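Long-range contact in putative decarboxylase involved in desferrioxamine biosynthesis (PDB 5O5C), which probably catalyses the pyridoxal phosphate-dependent decarboxylation of lysine in desferrioxamine biosynthesis: residues 436-441 and 452-457. Sequence-based numbering, arbitrary orientation.
Sequences IFRYVP and EINTNI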
ATOM      1  N   ILE B 436      23.999  16.908  -5.888  1.00 29.75           N
ATOM      2  CA  ILE B 436      24.903  16.242  -4.998  1.00 28.22           C
ATOM      3  C   ILE B 436      26.197  17.067  -4.886  1.00 27.43           C
ATOM      4  O   ILE B 436      26.858  17.359  -5.886  1.00 25.36           O
ATOM      5  CB  ILE B 436      25.210  14.783  -5.463  1.00 25.77           C
ATOM      6  CG1 ILE B 436      23.938  13.927  -5.501  1.00 25.72           C
ATOM      7  CG2 ILE B 436      26.208  14.114  -4.528  1.00 26.25           C
ATOM      8  CD1 ILE B 436      23.125  13.936  -4.222  1.00 24.54           C
ATOM      9  N   PHE B 437      26.551  17.424  -3.657  1.00 26.16           N
ATOM     10  CA  PHE B 437      27.685  18.261  -3.417  1.00 26.51           C
ATOM     11  C   PHE B 437      28.284  17.960  -2.051  1.00 27.38           C
ATOM     12  O   PHE B 437      27.669  17.242  -1.255  1.00 23.87           O
ATOM     13  CB  PHE B 437      27.251  19.731  -3.495  1.00 27.00           C
ATOM     14  CG  PHE B 437      26.254  20.146  -2.449  1.00 27.46           C
ATOM     15  CD1 PHE B 437      24.884  19.921  -2.627  1.00 25.73           C
ATOM     16  CD2 PHE B 437      26.679  20.824  -1.298  1.00 25.88           C
ATOM     17  CE1 PHE B 437      23.972  20.331  -1.666  1.00 26.62           C
ATOM     18  CE2 PHE B 437      25.771  21.225  -0.330  1.00 26.70           C
ATOM     19  CZ  PHE B 437      24.411  20.973  -0.507  1.00 26.37           C
ATOM     20  N   ARG B 438      29.479  18.493  -1.794  1.00 24.45           N
ATOM     21  CA  ARG B 438      30.049  18.442  -0.454  1.00 27.50           C
ATOM     22  C   ARG B 438      30.904  19.642  -0.100  1.00 26.18           C
ATOM     23  O   ARG B 438      31.411  20.358  -0.952  1.00 23.85           O
ATOM     24  CB  ARG B 438      30.824  17.166  -0.181  1.00 29.19           C
ATOM     25  CG  ARG B 438      32.060  16.964  -1.012  1.00 30.83           C
ATOM     26  CD  ARG B 438      32.864  15.745  -0.572  1.00 30.21           C
ATOM     27  NE  ARG B 438      34.110  15.716  -1.306  1.00 31.31           N
ATOM     28  CZ  ARG B 438      35.006  14.738  -1.324  1.00 32.70           C
ATOM     29  NH1 ARG B 438      34.841  13.626  -0.632  1.00 34.43           N
ATOM     30  NH2 ARG B 438      36.096  14.898  -2.072  1.00 36.45           N
ATOM     31  N   TYR B 439      31.061  19.812   1.198  1.00 26.73           N
ATOM     32  CA  TYR B 439      31.902  20.814   1.729  1.00 30.33           C
ATOM     33  C   TYR B 439      33.337  20.289   1.789  1.00 29.14           C
ATOM     34  O   TYR B 439      33.636  19.354   2.489  1.00 30.60           O
ATOM     35  CB  TYR B 439      31.379  21.243   3.088  1.00 30.91           C
ATOM     36  CG  TYR B 439      32.170  22.360   3.708  1.00 34.43           C
ATOM     37  CD1 TYR B 439      32.073  23.662   3.223  1.00 35.79           C
ATOM     38  CD2 TYR B 439      33.030  22.109   4.776  1.00 35.19           C
ATOM     39  CE1 TYR B 439      32.818  24.684   3.773  1.00 34.93           C
ATOM     40  CE2 TYR B 439      33.777  23.115   5.336  1.00 36.75           C
ATOM     41  CZ  TYR B 439      33.657  24.411   4.830  1.00 38.65           C
ATOM     42  OH  TYR B 439      34.386  25.415   5.402  1.00 35.02           O
ATOM     43  N   VAL B 440      34.224  20.970   1.089  1.00 32.87           N
ATOM     44  CA  VAL B 440      35.652  20.643   1.068  1.00 32.35           C
ATOM     45  C   VAL B 440      36.350  21.881   1.610  1.00 32.72           C
ATOM     46  O   VAL B 440      36.400  22.876   0.949  1.00 31.30           O
ATOM     47  CB  VAL B 440      36.070  20.226  -0.371  1.00 32.44           C
ATOM     48  CG1 VAL B 440      37.535  19.791  -0.449  1.00 34.04           C
ATOM     49  CG2 VAL B 440      35.224  19.058  -0.832  1.00 33.60           C
ATOM     50  N   PRO B 441      36.832  21.852   2.875  1.00 45.12           N
ATOM     51  CA  PRO B 441      37.504  23.041   3.411  1.00 40.80           C
ATOM     52  C   PRO B 441      38.938  23.184   2.900  1.00 41.71           C
ATOM     53  O   PRO B 441      39.462  22.264   2.270  1.00 34.14           O
ATOM     54  CB  PRO B 441      37.487  22.798   4.909  1.00 44.70           C
ATOM     55  CG  PRO B 441      37.511  21.333   5.050  1.00 45.34           C
ATOM     56  CD  PRO B 441      36.779  20.765   3.868  1.00 44.40           C
ATOM     57  N   GLU B 452      33.628  12.780   7.803  1.00 34.48           N
ATOM     58  CA  GLU B 452      33.178  13.207   9.103  1.00 36.02           C
ATOM     59  C   GLU B 452      32.609  14.612   9.029  1.00 34.65           C
ATOM     60  O   GLU B 452      31.533  14.888   9.541  1.00 27.94           O
ATOM     61  CB  GLU B 452      34.310  13.142  10.110  1.00 44.06           C
ATOM     62  CG  GLU B 452      34.647  11.709  10.530  1.00 57.20           C
ATOM     63  CD  GLU B 452      36.030  11.580  11.158  1.00 63.78           C
ATOM     64  OE1 GLU B 452      36.286  12.285  12.164  1.00 74.49           O
ATOM     65  OE2 GLU B 452      36.852  10.774  10.650  1.00 66.42           O
ATOM     66  N   ILE B 453      33.317  15.499   8.343  1.00 35.49           N
ATOM     67  CA  ILE B 453      32.941  16.878   8.384  1.00 34.71           C
ATOM     68  C   ILE B 453      31.562  17.020   7.687  1.00 32.77           C
ATOM     69  O   ILE B 453      30.730  17.700   8.196  1.00 24.21           O
ATOM     70  CB  ILE B 453      34.081  17.816   7.856  1.00 41.78           C
ATOM     71  CG1 ILE B 453      34.025  19.159   8.579  1.00 45.48           C
ATOM     72  CG2 ILE B 453      34.038  17.997   6.355  1.00 42.29           C
ATOM     73  CD1 ILE B 453      34.848  20.279   7.957  1.00 47.19           C
ATOM     74  N   ASN B 454      31.296  16.325   6.579  1.00 32.14           N
ATOM     75  CA  ASN B 454      30.001  16.507   5.876  1.00 29.31           C
ATOM     76  C   ASN B 454      28.828  15.805   6.562  1.00 28.57           C
ATOM     77  O   ASN B 454      27.717  16.357   6.608  1.00 27.72           O
ATOM     78  CB  ASN B 454      30.122  16.064   4.423  1.00 30.69           C
ATOM     79  CG  ASN B 454      30.869  17.071   3.576  1.00 29.96           C
ATOM     80  OD1 ASN B 454      30.281  17.997   3.071  1.00 30.93           O
ATOM     81  ND2 ASN B 454      32.165  16.889   3.427  1.00 30.88           N
ATOM     82  N   THR B 455      29.069  14.609   7.092  1.00 30.49           N
ATOM     83  CA  THR B 455      28.076  13.931   7.924  1.00 33.08           C
ATOM     84  C   THR B 455      27.757  14.720   9.174  1.00 31.71           C
ATOM     85  O   THR B 455      26.617  14.701   9.577  1.00 31.14           O
ATOM     86  CB  THR B 455      28.432  12.472   8.313  1.00 40.55           C
ATOM     87  OG1 THR B 455      27.356  11.932   9.085  1.00 43.06           O
ATOM     88  CG2 THR B 455      29.704  12.347   9.153  1.00 42.62           C
ATOM     89  N   ASN B 456      28.730  15.425   9.775  1.00 26.50           N
ATOM     90  CA  ASN B 456      28.387  16.318  10.876  1.00 28.86           C
ATOM     91  C   ASN B 456      27.675  17.579  10.453  1.00 27.15           C
ATOM     92  O   ASN B 456      26.879  18.050  11.204  1.00 26.40           O
ATOM     93  CB  ASN B 456      29.583  16.629  11.762  1.00 33.11           C
ATOM     94  CG  ASN B 456      30.054  15.392  12.507  1.00 34.87           C
ATOM     95  OD1 ASN B 456      29.273  14.741  13.196  1.00 34.82           O
ATOM     96  ND2 ASN B 456      31.297  15.021  12.301  1.00 37.06           N
ATOM     97  N   ILE B 457      27.934  18.112   9.254  1.00 25.47           N
ATOM     98  CA  ILE B 457      27.161  19.247   8.794  1.00 24.26           C
ATOM     99  C   ILE B 457      25.689  18.886   8.695  1.00 23.43           C
ATOM    100  O   ILE B 457      24.834  19.610   9.159  1.00 21.11           O
ATOM    101  CB  ILE B 457      27.623  19.764   7.426  1.00 23.00           C
ATOM    102  CG1 ILE B 457      28.956  20.537   7.550  1.00 21.78           C
ATOM    103  CG2 ILE B 457      26.563  20.645   6.830  1.00 20.95           C
ATOM    104  CD1 ILE B 457      29.605  20.791   6.231  1.00 20.88           C
TER
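Asn454 uses its carboxamide to pair with both backbone polar groups of one strand residue, Tyr439. Its OD1 accepts the backbone N-H of Tyr439 at 2.7 Å, nearly straight at 160°, while its ND2 donates to Tyr439 O at 3.0 Å. Both bonds lie in the plane of the accepting carbonyl, along a lone pair, and Tyr439 O sits close to the amide plane of Asn454. With CG anti to its own carbonyl carbon (chi1 -76°), the Asn454 side chain reaches from helix 448-464 to the strand. Beside this polar pair, Ile457 CD1 packs on Tyr439 CB at 3.6 Å, and Ile453 CD1 meets the edge of the tyrosine ring at CE2, 4.0 Å away. The same methyl touches Pro441 CG tip to tip.

Farther out, Thr450 O takes a second hydrogen bond from Asn454 ND2, fixing the amide's rotation. Residues 452-457 run at 108° to strand residues 436-439, packing the helix against the small antiparallel sheet late in this fold-type I chain, away from the pyridoxal phosphate site. Tyr439 N and O point to the side where Phe437 pairs with Leu480; at this strand end a buried carboxamide replaces a strand partner.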